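Side-chain contacts in core protein VP4 (Bluetongue virus, PDB 2JHP), which caps the 5' ends of viral messenger RNA inside the virus core, binding S-adenosyl-L-homocysteine and guanine at more than one site: residues A[474-477]-A[478-481]; A[525-528]-A[529-533]; A[552-555]-A[556-560]; A[576-579]-A[580-583]; A[636-639]-A[640-644]. All coordinates share one frame; numbering follows the deposited sequence.

Contact 1: A[474-477]-A[478-481]; sequences ILFL and MWRY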
loop_
_atom_site.group_PDB
_atom_site.type_symbol
_atom_site.label_atom_id
_atom_site.label_comp_id
_atom_site.label_asym_id
_atom_site.label_seq_id
_atom_site.Cartn_x
_atom_site.Cartn_y
_atom_site.Cartn_z
ATOM N N ILE A 474 3.248 6.494 12.702
ATOM C CA ILE A 474 3.063 5.145 13.224
ATOM C C ILE A 474 2.979 5.161 14.757
ATOM O O ILE A 474 2.108 4.532 15.344
ATOM C CB ILE A 474 4.170 4.192 12.727
ATOM C CG1 ILE A 474 4.031 3.931 11.211
ATOM C CG2 ILE A 474 4.197 2.900 13.543
ATOM C CD1 ILE A 474 2.991 2.865 10.771
ATOM N N LEU A 475 3.884 5.900 15.385
ATOM C CA LEU A 475 3.931 6.040 16.828
ATOM C C LEU A 475 2.662 6.697 17.376
ATOM O O LEU A 475 2.196 6.359 18.468
ATOM C CB LEU A 475 5.162 6.865 17.206
ATOM C CG LEU A 475 6.440 6.145 17.654
ATOM C CD1 LEU A 475 6.313 4.621 17.710
ATOM C CD2 LEU A 475 7.623 6.574 16.826
ATOM N N PHE A 476 2.117 7.641 16.615
ATOM C CA PHE A 476 0.838 8.234 16.934
ATOM C C PHE A 476 -0.264 7.173 16.952
ATOM O O PHE A 476 -1.068 7.130 17.884
ATOM C CB PHE A 476 0.494 9.338 15.941
ATOM C CG PHE A 476 -0.727 10.124 16.319
ATOM C CD1 PHE A 476 -0.657 11.114 17.301
ATOM C CD2 PHE A 476 -1.952 9.871 15.713
ATOM C CE1 PHE A 476 -1.772 11.844 17.652
ATOM C CE2 PHE A 476 -3.068 10.596 16.061
ATOM C CZ PHE A 476 -2.977 11.589 17.033
ATOM N N LEU A 477 -0.284 6.320 15.933
ATOM C CA LEU A 477 -1.300 5.275 15.815
ATOM C C LEU A 477 -1.076 4.156 16.803
ATOM O O LEU A 477 -2.034 3.571 17.273
ATOM C CB LEU A 477 -1.382 4.718 14.377
ATOM C CG LEU A 477 -1.846 5.705 13.303
ATOM C CD1 LEU A 477 -1.452 5.270 11.895
ATOM C CD2 LEU A 477 -3.342 5.928 13.428
ATOM N N MET A 478 0.174 3.849 17.120
ATOM C CA MET A 478 0.443 2.930 18.216
ATOM C C MET A 478 -0.290 3.424 19.488
ATOM O O MET A 478 -0.922 2.649 20.216
ATOM C CB MET A 478 1.935 2.783 18.488
ATOM C CG MET A 478 2.607 1.801 17.565
ATOM S SD MET A 478 4.339 1.539 17.981
ATOM C CE MET A 478 4.880 0.579 16.575
ATOM N N TRP A 479 -0.225 4.736 19.697
ATOM C CA TRP A 479 -0.663 5.391 20.920
ATOM C C TRP A 479 -2.178 5.578 21.002
ATOM O O TRP A 479 -2.763 5.371 22.056
ATOM C CB TRP A 479 0.066 6.732 21.008
ATOM C CG TRP A 479 -0.272 7.616 22.146
ATOM C CD1 TRP A 479 -0.429 7.262 23.441
ATOM C CD2 TRP A 479 -0.436 9.034 22.089
ATOM N NE1 TRP A 479 -0.712 8.371 24.206
ATOM C CE2 TRP A 479 -0.720 9.474 23.396
ATOM C CE3 TRP A 479 -0.385 9.977 21.051
ATOM C CZ2 TRP A 479 -0.955 10.818 23.699
ATOM C CZ3 TRP A 479 -0.618 11.313 21.349
ATOM C CH2 TRP A 479 -0.906 11.719 22.659
ATOM N N ARG A 480 -2.788 5.961 19.880
ATOM C CA ARG A 480 -4.218 6.253 19.788
ATOM C C ARG A 480 -5.062 5.018 19.424
ATOM O O ARG A 480 -6.186 4.864 19.914
ATOM C CB ARG A 480 -4.457 7.396 18.786
ATOM C CG ARG A 480 -5.924 7.792 18.560
ATOM C CD ARG A 480 -6.321 9.038 19.319
ATOM N NE ARG A 480 -6.139 10.261 18.532
ATOM C CZ ARG A 480 -6.070 11.488 19.053
ATOM N NH1 ARG A 480 -6.156 11.675 20.372
ATOM N NH2 ARG A 480 -5.909 12.533 18.255
ATOM N N TYR A 481 -4.529 4.146 18.572
ATOM C CA TYR A 481 -5.257 2.950 18.150
ATOM C C TYR A 481 -4.449 1.669 18.352
ATOM O O TYR A 481 -4.002 1.061 17.383
ATOM C CB TYR A 481 -5.696 3.073 16.694
ATOM C CG TYR A 481 -6.576 4.262 16.401
ATOM C CD1 TYR A 481 -6.049 5.413 15.830
ATOM C CD2 TYR A 481 -7.942 4.230 16.685
ATOM C CE1 TYR A 481 -6.851 6.511 15.545
ATOM C CE2 TYR A 481 -8.765 5.329 16.410
ATOM C CZ TYR A 481 -8.207 6.470 15.837
ATOM O OH TYR A 481 -9.009 7.557 15.562
#
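Phe-476 meets two side chains of the following helical turn, Trp-479 and Arg-480, in two different ways. With Trp-479 it makes an oblique aromatic pair, the planes at 79°. The closest carbons are Phe-476 CE1 and Trp-479 CZ3, 3.9 Å apart. Against Arg-480 the phenyl group turns its edge: Phe-476 CZ stands over one face of the guanidinium, 3.3 Å from Arg-480 NH2, which itself stays near the plane of the ring. Both side chains leave the helix anti to their own backbone N and run alongside each other, and bends at chi2 and chi3 (101° and 92°) bring the arginine tip to the phenyl edge, where NH2 also makes a weak bond to Pro-506 O.

The aliphatic contacts lie round the rest of the helix. Met-478, long and flexible, reaches two neighbours with its extended chain: its SD touches Leu-475 CD1 at 3.7 Å, and its CE meets Ile-474 CG2. One turn on, Leu-477 CD2 rests 3.7 Å from Tyr-481 CD1.

Backbone bonds carry the polar part. Met-478 N to Ile-474 O is short, 2.7 Å, and Tyr-481 N to Leu-477 O closes the last turn.

Polar tips look elsewhere, Trp-479 NE1 to Ser-593 O and Tyr-481 OH to Glu-505. Helix 470-480 follows strand 466-469, at one edge of a mixed sheet with the 3-2-1-4-5-7-6 order of class I methyltransferases; its Ile-474, Leu-477 and Tyr-481 pack on helix 114-128, while Leu-475 and Trp-479 touch helix 59-64.

Contact 2: A[525-528]-A[529-533]; sequences VESS and VLRVR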
loop_
_atom_site.group_PDB
_atom_site.type_symbol
_atom_site.label_atom_id
_atom_site.label_comp_id
_atom_site.label_asym_id
_atom_site.label_seq_id
_atom_site.Cartn_x
_atom_site.Cartn_y
_atom_site.Cartn_z
ATOM N N VAL A 525 23.280 19.149 15.816
ATOM C CA VAL A 525 24.136 19.115 14.630
ATOM C C VAL A 525 23.563 19.971 13.510
ATOM O O VAL A 525 24.286 20.692 12.829
ATOM C CB VAL A 525 24.394 17.667 14.167
ATOM C CG1 VAL A 525 24.793 17.626 12.711
ATOM C CG2 VAL A 525 25.478 17.044 15.048
ATOM N N GLU A 526 22.248 19.915 13.367
ATOM C CA GLU A 526 21.553 20.664 12.330
ATOM C C GLU A 526 21.644 22.189 12.516
ATOM O O GLU A 526 21.625 22.945 11.540
ATOM C CB GLU A 526 20.102 20.193 12.247
ATOM C CG GLU A 526 19.928 18.873 11.512
ATOM C CD GLU A 526 20.089 19.008 9.996
ATOM O OE1 GLU A 526 20.135 20.155 9.486
ATOM O OE2 GLU A 526 20.168 17.961 9.317
ATOM N N SER A 527 21.755 22.635 13.760
ATOM C CA SER A 527 21.868 24.058 14.022
ATOM C C SER A 527 23.260 24.532 13.629
ATOM O O SER A 527 23.435 25.640 13.119
ATOM C CB SER A 527 21.559 24.385 15.493
ATOM O OG SER A 527 22.515 23.813 16.374
ATOM N N SER A 528 24.248 23.679 13.862
ATOM C CA SER A 528 25.620 24.009 13.524
ATOM C C SER A 528 25.825 24.003 12.000
ATOM O O SER A 528 26.410 24.928 11.439
ATOM C CB SER A 528 26.587 23.080 14.259
ATOM O OG SER A 528 26.738 23.487 15.611
ATOM N N VAL A 529 25.276 22.984 11.346
ATOM C CA VAL A 529 25.287 22.866 9.894
ATOM C C VAL A 529 24.567 24.036 9.221
ATOM O O VAL A 529 24.928 24.450 8.121
ATOM C CB VAL A 529 24.690 21.507 9.446
ATOM C CG1 VAL A 529 24.328 21.489 7.942
ATOM C CG2 VAL A 529 25.650 20.367 9.801
ATOM N N LEU A 530 23.556 24.575 9.884
ATOM C CA LEU A 530 22.854 25.742 9.373
ATOM C C LEU A 530 23.711 26.986 9.489
ATOM O O LEU A 530 23.749 27.809 8.587
ATOM C CB LEU A 530 21.558 25.946 10.143
ATOM C CG LEU A 530 20.373 26.627 9.463
ATOM C CD1 LEU A 530 20.155 26.120 8.036
ATOM C CD2 LEU A 530 19.130 26.403 10.323
ATOM N N ARG A 531 24.416 27.093 10.603
ATOM C CA ARG A 531 25.150 28.293 10.959
ATOM C C ARG A 531 26.455 28.452 10.168
ATOM O O ARG A 531 26.825 29.564 9.785
ATOM C CB ARG A 531 25.413 28.249 12.457
ATOM C CG ARG A 531 25.947 29.512 13.081
ATOM C CD ARG A 531 25.515 29.579 14.540
ATOM N NE ARG A 531 25.207 28.242 15.041
ATOM C CZ ARG A 531 24.197 27.959 15.860
ATOM N NH1 ARG A 531 23.996 26.702 16.249
ATOM N NH2 ARG A 531 23.385 28.929 16.286
ATOM N N VAL A 532 27.139 27.340 9.910
ATOM C CA VAL A 532 28.391 27.388 9.136
ATOM C C VAL A 532 28.134 27.410 7.620
ATOM O O VAL A 532 29.055 27.704 6.847
ATOM C CB VAL A 532 29.394 26.255 9.501
ATOM C CG1 VAL A 532 29.784 26.327 10.965
ATOM C CG2 VAL A 532 28.834 24.885 9.146
ATOM N N ARG A 533 26.893 27.120 7.209
ATOM C CA ARG A 533 26.502 27.176 5.791
ATOM C C ARG A 533 25.604 28.345 5.376
ATOM O O ARG A 533 25.872 28.997 4.370
ATOM C CB ARG A 533 25.883 25.857 5.335
ATOM C CG ARG A 533 26.922 24.878 4.869
ATOM C CD ARG A 533 26.324 23.553 4.508
ATOM N NE ARG A 533 27.341 22.712 3.879
ATOM C CZ ARG A 533 27.333 21.387 3.882
ATOM N NH1 ARG A 533 26.359 20.720 4.493
ATOM N NH2 ARG A 533 28.316 20.727 3.288
#
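Arg-531 curls back along helix 523-533 over Ser-527, one turn earlier. Its CB starts 3.3 Å from Ser-527 O, and the backbone N of Arg-531 donates to Ser-527 O at 3.1 Å. CG lies anti to the backbone N (chi1 -169°), which sends the chain out beside its own carbonyl carbon. The turn comes at chi3, 23°, a nearly eclipsed value that swings the head group back toward the start of the helix. NE and CZ then pass Ser-527 O, each at 3.7 Å, with that oxygen over one face of the guanidinium. At the tip, NH1 comes 3.2 Å from Ser-527 OG. The serine hydroxyl has a firmer partner in Arg-524 O, one turn back, a bond that ties its small polar side chain to the helix backbone.

Helix 523-533 is amphipathic, lying on the surface of the protein. Glu-526, Ser-527 and Leu-530 face helix 551-561, where the branched leucine packs on Tyr-556 and Met-560 and the small serine meets Val-557 through its CB. Arg-531 and Ser-528 occupy the exposed side, where a long charged chain and a hydroxyl can meet water.

A thinner apolar contact lies further round: Val-525 CG1 and Val-529 CG2 cross obliquely at 4.1 Å, alongside the backbone bond from Val-529 N to Val-525 O, 2.9 Å long. Glu-526, although buried, has its OE2 close to OE2 of Glu-3, a meeting of like charges that may favour protonation of one of the two carboxylates.

Contact 3: A[552-555]-A[556-560]; sequences SGHL and YVTLM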
loop_
_atom_site.group_PDB
_atom_site.type_symbol
_atom_site.label_atom_id
_atom_site.label_comp_id
_atom_site.label_asym_id
_atom_site.label_seq_id
_atom_site.Cartn_x
_atom_site.Cartn_y
_atom_site.Cartn_z
ATOM N N SER A 552 12.689 29.507 20.417
ATOM C CA SER A 552 12.570 30.164 19.105
ATOM C C SER A 552 13.589 29.617 18.102
ATOM O O SER A 552 13.255 29.401 16.925
ATOM C CB SER A 552 12.738 31.685 19.234
ATOM O OG SER A 552 14.072 32.047 19.581
ATOM N N GLY A 553 14.823 29.394 18.571
ATOM C CA GLY A 553 15.894 28.783 17.760
ATOM C C GLY A 553 15.533 27.363 17.357
ATOM O O GLY A 553 15.863 26.905 16.260
ATOM N N HIS A 554 14.833 26.682 18.259
ATOM C CA HIS A 554 14.307 25.344 18.033
ATOM C C HIS A 554 13.376 25.305 16.830
ATOM O O HIS A 554 13.437 24.380 16.035
ATOM C CB HIS A 554 13.560 24.895 19.281
ATOM C CG HIS A 554 13.151 23.462 19.263
ATOM N ND1 HIS A 554 12.211 22.967 18.384
ATOM C CD2 HIS A 554 13.539 22.417 20.031
ATOM C CE1 HIS A 554 12.055 21.674 18.597
ATOM N NE2 HIS A 554 12.849 21.315 19.591
ATOM N N LEU A 555 12.514 26.310 16.703
ATOM C CA LEU A 555 11.542 26.354 15.603
ATOM C C LEU A 555 12.197 26.729 14.273
ATOM O O LEU A 555 11.878 26.160 13.222
ATOM C CB LEU A 555 10.389 27.324 15.917
ATOM C CG LEU A 555 9.183 27.269 14.968
ATOM C CD1 LEU A 555 8.419 25.947 15.070
ATOM C CD2 LEU A 555 8.249 28.430 15.246
ATOM N N TYR A 556 13.100 27.707 14.343
ATOM C CA TYR A 556 13.785 28.229 13.180
ATOM C C TYR A 556 14.670 27.143 12.576
ATOM O O TYR A 556 14.720 26.986 11.352
ATOM C CB TYR A 556 14.597 29.472 13.553
ATOM C CG TYR A 556 15.537 29.941 12.462
ATOM C CD1 TYR A 556 15.128 30.882 11.510
ATOM C CD2 TYR A 556 16.835 29.427 12.371
ATOM C CE1 TYR A 556 15.995 31.301 10.501
ATOM C CE2 TYR A 556 17.702 29.830 11.371
ATOM C CZ TYR A 556 17.288 30.767 10.438
ATOM O OH TYR A 556 18.175 31.162 9.456
ATOM N N VAL A 557 15.346 26.383 13.435
ATOM C CA VAL A 557 16.222 25.316 12.965
ATOM C C VAL A 557 15.421 24.159 12.361
ATOM O O VAL A 557 15.727 23.721 11.253
ATOM C CB VAL A 557 17.232 24.853 14.047
ATOM C CG1 VAL A 557 17.897 23.552 13.648
ATOM C CG2 VAL A 557 18.302 25.938 14.278
ATOM N N THR A 558 14.386 23.703 13.070
ATOM C CA THR A 558 13.538 22.602 12.597
ATOM C C THR A 558 13.001 22.872 11.197
ATOM O O THR A 558 13.111 22.015 10.319
ATOM C CB THR A 558 12.347 22.293 13.550
ATOM O OG1 THR A 558 11.711 23.516 13.932
ATOM C CG2 THR A 558 12.811 21.563 14.805
ATOM N N LEU A 559 12.451 24.069 10.987
ATOM C CA LEU A 559 11.971 24.486 9.665
ATOM C C LEU A 559 13.080 24.651 8.602
ATOM O O LEU A 559 13.015 24.071 7.503
ATOM C CB LEU A 559 11.189 25.788 9.780
ATOM C CG LEU A 559 9.758 25.693 10.290
ATOM C CD1 LEU A 559 9.220 27.098 10.528
ATOM C CD2 LEU A 559 8.885 24.926 9.309
ATOM N N MET A 560 14.097 25.434 8.950
ATOM C CA MET A 560 15.137 25.829 8.019
ATOM C C MET A 560 16.027 24.655 7.630
ATOM O O MET A 560 16.597 24.653 6.552
ATOM C CB MET A 560 15.952 26.969 8.627
ATOM C CG MET A 560 16.782 27.775 7.641
ATOM S SD MET A 560 15.822 28.815 6.543
ATOM C CE MET A 560 15.213 30.047 7.678
#
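Thr-558 turns its hydroxyl back onto the preceding turn of helix 551-561, where OG1 has two main-chain oxygens within reach, His-554 O at 2.9 Å and Leu-555 O at 2.7 Å. Such back-bonding by threonine is a common helical motif, and it lets a polar group sit in a buried place without a partner from another helix. With chi1 at 46°, OG1 sits between the backbone N and the carbonyl carbon, a position from which it can reach back to the carbonyls. CG2 also faces back, 3.1 Å from His-554 O and obliquely against the His-554 ring, 3.9 Å from CE1.

The histidine in turn is set by aromatic neighbours. Phe-520 meets it edge-to-face, and Trp-571 lies with its plane about 20° from that of the imidazole. Leu-523 of helix 523-533 packs on Thr-558 itself. On another side of the helix Leu-555 and Leu-559 meet loosely and face helix 612-625, through Leu-619 and Tyr-622 respectively. Beside bare Gly-553, Val-557 CG2 approaches Gly-553 O to 3.3 Å.

Contact 4: A[576-579]-A[580-583]; sequences LDWS and AQNR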
loop_
_atom_site.group_PDB
_atom_site.type_symbol
_atom_site.label_atom_id
_atom_site.label_comp_id
_atom_site.label_asym_id
_atom_site.label_seq_id
_atom_site.Cartn_x
_atom_site.Cartn_y
_atom_site.Cartn_z
ATOM N N LEU A 576 2.185 26.635 24.241
ATOM C CA LEU A 576 1.504 27.730 24.932
ATOM C C LEU A 576 0.511 27.249 25.983
ATOM O O LEU A 576 0.537 27.709 27.129
ATOM C CB LEU A 576 0.787 28.631 23.924
ATOM C CG LEU A 576 1.537 28.948 22.630
ATOM C CD1 LEU A 576 0.612 29.638 21.643
ATOM C CD2 LEU A 576 2.785 29.785 22.892
ATOM N N ASP A 577 -0.356 26.321 25.586
ATOM C CA ASP A 577 -1.448 25.878 26.441
ATOM C C ASP A 577 -1.049 24.912 27.555
ATOM O O ASP A 577 -1.847 24.660 28.457
ATOM C CB ASP A 577 -2.566 25.249 25.598
ATOM C CG ASP A 577 -3.499 26.283 24.983
ATOM O OD1 ASP A 577 -4.397 25.870 24.210
ATOM O OD2 ASP A 577 -3.349 27.501 25.266
ATOM N N TRP A 578 0.167 24.375 27.511
ATOM C CA TRP A 578 0.462 23.192 28.320
ATOM C C TRP A 578 1.708 23.188 29.234
ATOM O O TRP A 578 1.700 22.504 30.259
ATOM C CB TRP A 578 0.467 21.946 27.415
ATOM C CG TRP A 578 0.599 20.653 28.150
ATOM C CD1 TRP A 578 -0.408 19.906 28.672
ATOM C CD2 TRP A 578 1.815 19.954 28.448
ATOM N NE1 TRP A 578 0.095 18.782 29.278
ATOM C CE2 TRP A 578 1.460 18.786 29.154
ATOM C CE3 TRP A 578 3.170 20.197 28.176
ATOM C CZ2 TRP A 578 2.409 17.862 29.603
ATOM C CZ3 TRP A 578 4.117 19.283 28.628
ATOM C CH2 TRP A 578 3.730 18.127 29.333
ATOM N N SER A 579 2.755 23.947 28.906
ATOM C CA SER A 579 4.102 23.466 29.247
ATOM C C SER A 579 5.100 24.002 30.328
ATOM O O SER A 579 5.808 23.168 30.902
ATOM C CB SER A 579 4.897 23.298 27.934
ATOM O OG SER A 579 5.218 24.553 27.352
ATOM N N ALA A 580 5.161 25.287 30.708
ATOM C CA ALA A 580 4.219 25.979 31.610
ATOM C C ALA A 580 2.723 26.077 31.301
ATOM O O ALA A 580 2.338 26.222 30.131
ATOM C CB ALA A 580 4.778 27.412 31.893
ATOM N N GLN A 581 1.871 25.966 32.335
ATOM C CA GLN A 581 1.922 24.950 33.421
ATOM C C GLN A 581 2.836 24.785 34.674
ATOM O O GLN A 581 3.278 25.772 35.291
ATOM C CB GLN A 581 1.366 23.616 32.925
ATOM C CG GLN A 581 -0.178 23.684 32.889
ATOM C CD GLN A 581 -0.850 22.319 32.840
ATOM O OE1 GLN A 581 -1.551 21.945 33.804
ATOM N NE2 GLN A 581 -0.656 21.569 31.717
ATOM N N ASN A 582 3.002 23.522 35.090
ATOM C CA ASN A 582 3.629 23.120 36.374
ATOM C C ASN A 582 4.185 21.707 36.198
ATOM O O ASN A 582 3.443 20.796 35.777
ATOM C CB ASN A 582 2.627 23.078 37.537
ATOM C CG ASN A 582 1.288 23.755 37.208
ATOM O OD1 ASN A 582 0.930 24.781 37.812
ATOM N ND2 ASN A 582 0.530 23.165 36.267
ATOM N N ARG A 583 5.472 21.518 36.511
ATOM C CA ARG A 583 6.159 20.231 36.287
ATOM C C ARG A 583 5.320 19.054 36.811
ATOM O O ARG A 583 5.129 18.055 36.103
ATOM C CB ARG A 583 7.561 20.227 36.937
ATOM C CG ARG A 583 7.558 20.159 38.499
ATOM C CD ARG A 583 8.842 19.536 39.090
ATOM N NE ARG A 583 9.568 18.712 38.109
ATOM C CZ ARG A 583 10.793 18.994 37.658
ATOM N NH1 ARG A 583 11.368 18.198 36.758
ATOM N NH2 ARG A 583 11.447 20.069 38.112
#
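Trp-578 sends its indole anti to the backbone N (chi1 -173°), and Gln-581, with its chain extended beyond CG (chi2 -162°), brings the NE2 end of its amide over the indole, the amide plane steep to the ring. Gln-581 has positive phi, unusual outside glycine, and its side chain begins by pointing back at the residues before it. Its NE2 donates to Trp-578 O at 2.9 Å, a side-chain to main-chain bond spanning three residues. The carbonyl is approached from one side of its axis, the donor lying a little out of the carbonyl plane.

The same NE2 also stands over one face of the indole, 3.5 Å from Trp-578 CD1, with the ring and amide planes 77° apart. A long amide chain suits this place because it can meet both the backbone oxygen and the ring of one tryptophan. The indole N-H is held as well: Trp-578 NE1 bonds Asp-589 OD2, and the other oxygen of that carboxylate takes a weak bond from Gln-581 NE2. Asp-589 thus links indole and amide.

Ser-579 turns its small hydroxyl back to Ile-575 O, near the end of the preceding helix, while its own carbonyl accepts from Lys-586 NZ. Here the chain leaves helix 568-576 for the irregular surface segment that leads on toward helix 612-625. The indole is buried against Val-512, Pro-513 and the Lys-586 side chain, whereas Leu-576, still on the helix, packs on Arg-612 and Leu-615 of helix 612-625.

Contact 5: A[636-639]-A[640-644]; sequences SWLE and LLRHL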
loop_
_atom_site.group_PDB
_atom_site.type_symbol
_atom_site.label_atom_id
_atom_site.label_comp_id
_atom_site.label_asym_id
_atom_site.label_seq_id
_atom_site.Cartn_x
_atom_site.Cartn_y
_atom_site.Cartn_z
ATOM N N SER A 636 -0.096 32.883 7.868
ATOM C CA SER A 636 -1.220 32.137 8.423
ATOM C C SER A 636 -0.979 31.769 9.889
ATOM O O SER A 636 -1.829 32.038 10.743
ATOM C CB SER A 636 -1.518 30.892 7.583
ATOM O OG SER A 636 -2.856 30.462 7.770
ATOM N N TRP A 637 0.180 31.178 10.181
ATOM C CA TRP A 637 0.542 30.843 11.559
ATOM C C TRP A 637 0.894 32.100 12.355
ATOM O O TRP A 637 0.659 32.158 13.558
ATOM C CB TRP A 637 1.712 29.856 11.608
ATOM C CG TRP A 637 1.444 28.528 10.979
ATOM C CD1 TRP A 637 1.910 28.090 9.779
ATOM C CD2 TRP A 637 0.668 27.455 11.521
ATOM N NE1 TRP A 637 1.464 26.821 9.522
ATOM C CE2 TRP A 637 0.703 26.401 10.578
ATOM C CE3 TRP A 637 -0.054 27.279 12.705
ATOM C CZ2 TRP A 637 0.041 25.190 10.781
ATOM C CZ3 TRP A 637 -0.709 26.071 12.910
ATOM C CH2 TRP A 637 -0.658 25.043 11.950
ATOM N N LEU A 638 1.466 33.093 11.674
ATOM C CA LEU A 638 1.796 34.380 12.288
ATOM C C LEU A 638 0.535 35.069 12.788
ATOM O O LEU A 638 0.449 35.431 13.958
ATOM C CB LEU A 638 2.536 35.290 11.304
ATOM C CG LEU A 638 4.035 35.076 11.111
ATOM C CD1 LEU A 638 4.501 35.804 9.865
ATOM C CD2 LEU A 638 4.811 35.550 12.328
ATOM N N GLU A 639 -0.444 35.221 11.896
ATOM C CA GLU A 639 -1.752 35.789 12.230
ATOM C C GLU A 639 -2.622 34.842 13.074
ATOM O O GLU A 639 -3.754 35.188 13.442
ATOM C CB GLU A 639 -2.494 36.230 10.963
ATOM C CG GLU A 639 -1.845 37.403 10.236
ATOM C CD GLU A 639 -2.778 38.060 9.228
ATOM O OE1 GLU A 639 -3.700 38.802 9.645
ATOM O OE2 GLU A 639 -2.575 37.841 8.012
ATOM N N LEU A 640 -2.091 33.656 13.375
ATOM C CA LEU A 640 -2.723 32.744 14.324
ATOM C C LEU A 640 -2.143 32.889 15.731
ATOM O O LEU A 640 -2.886 32.835 16.705
ATOM C CB LEU A 640 -2.627 31.291 13.854
ATOM C CG LEU A 640 -3.328 30.236 14.722
ATOM C CD1 LEU A 640 -4.028 29.202 13.856
ATOM C CD2 LEU A 640 -2.356 29.569 15.706
ATOM N N LEU A 641 -0.827 33.056 15.839
ATOM C CA LEU A 641 -0.189 33.210 17.146
ATOM C C LEU A 641 -0.511 34.556 17.802
ATOM O O LEU A 641 -0.714 34.625 19.014
ATOM C CB LEU A 641 1.327 33.007 17.058
ATOM C CG LEU A 641 1.963 31.613 17.209
ATOM C CD1 LEU A 641 1.248 30.775 18.265
ATOM C CD2 LEU A 641 2.014 30.866 15.893
ATOM N N ARG A 642 -0.568 35.612 16.989
ATOM C CA ARG A 642 -0.914 36.958 17.463
ATOM C C ARG A 642 -2.428 37.174 17.582
ATOM O O ARG A 642 -2.919 38.292 17.420
ATOM C CB ARG A 642 -0.266 38.045 16.583
ATOM C CG ARG A 642 -0.599 37.967 15.086
ATOM C CD ARG A 642 0.313 38.865 14.237
ATOM N NE ARG A 642 1.733 38.486 14.308
ATOM C CZ ARG A 642 2.733 39.210 13.795
ATOM N NH1 ARG A 642 3.984 38.779 13.920
ATOM N NH2 ARG A 642 2.492 40.364 13.159
ATOM N N HIS A 643 -3.150 36.092 17.864
ATOM C CA HIS A 643 -4.591 36.125 18.079
ATOM C C HIS A 643 -4.980 34.860 18.854
ATOM O O HIS A 643 -5.463 34.948 19.982
ATOM C CB HIS A 643 -5.336 36.223 16.740
ATOM C CG HIS A 643 -6.563 37.087 16.783
ATOM N ND1 HIS A 643 -7.792 36.658 16.327
ATOM C CD2 HIS A 643 -6.748 38.356 17.222
ATOM C CE1 HIS A 643 -8.680 37.623 16.485
ATOM N NE2 HIS A 643 -8.073 38.665 17.028
ATOM N N LEU A 644 -4.712 33.695 18.252
ATOM C CA LEU A 644 -4.997 32.355 18.817
ATOM C C LEU A 644 -6.479 32.113 19.110
ATOM O O LEU A 644 -6.908 32.026 20.262
ATOM C CB LEU A 644 -4.117 32.046 20.047
ATOM C CG LEU A 644 -3.873 30.582 20.444
ATOM C CD1 LEU A 644 -2.798 29.921 19.572
ATOM C CD2 LEU A 644 -3.498 30.486 21.920
ATOM O OXT LEU A 644 -7.286 31.990 18.187
#
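Leu-641 N bonds Trp-637 O at 2.9 Å, and Arg-642 N bonds Leu-638 O at 3.2 Å, nearly straight at 168°. These are the last i to i+4 bonds of helix 635-641, the C-terminal helix of the protein, and Arg-642 is the first residue beyond it to leave helical angles. Trp-637 O is also met by a weak bond from Leu-640 N.

Round this end the arginine folds back on the turn below. Its CG stands between the backbone N and the carbonyl carbon (chi1 56°), which keeps the aliphatic part close to Leu-638 O. A bend at chi3 (62°) then lays the guanidinium beside Leu-638, with Leu-638 CB over one face and CD2 3.7 Å from Arg-642 NH1. A cation at the C-terminal end of a helix would also suit the negative pole there, although Arg-620 is a close like charge.

Apolar packing surrounds this turn: Leu-638 lies on Ile-616 and Leu-619 of helix 612-625, and Leu-641 on Ile-616 and Phe-572. Trp-637, whose NE1 bonds Leu-458 O, has rings of Phe-569 and Phe-572 against it. Leu-640 touches Trp-637 only loosely: CD2 lies 4.4 Å from Trp-637 CE3, and Leu-641 CD2 is equally far from Trp-637 CB.

Contact 1 is the most buried of the five and belongs to the sheet-bearing part of the fold, the side chain of Ile-474 about 9 Å from a bound guanine; its chemistry is mainly aromatic and aliphatic, with one guanidinium at a phenyl edge. Contacts 2 and 3 lie on successive helices that pack together, Leu-530 CD2 on Met-560 CB at 3.6 Å, but contact 2 is a surface contact and contact 3 partly buried, where a buried threonine hydroxyl turns to carbonyls of its own helix. Contacts 4 and 5 touch through Leu-576 and Leu-641; contact 4 is an exposed loop held by amide and carboxylate bonds, contact 5 a helix end where leucines and a tryptophan pack inward and an arginine lies along a leucine.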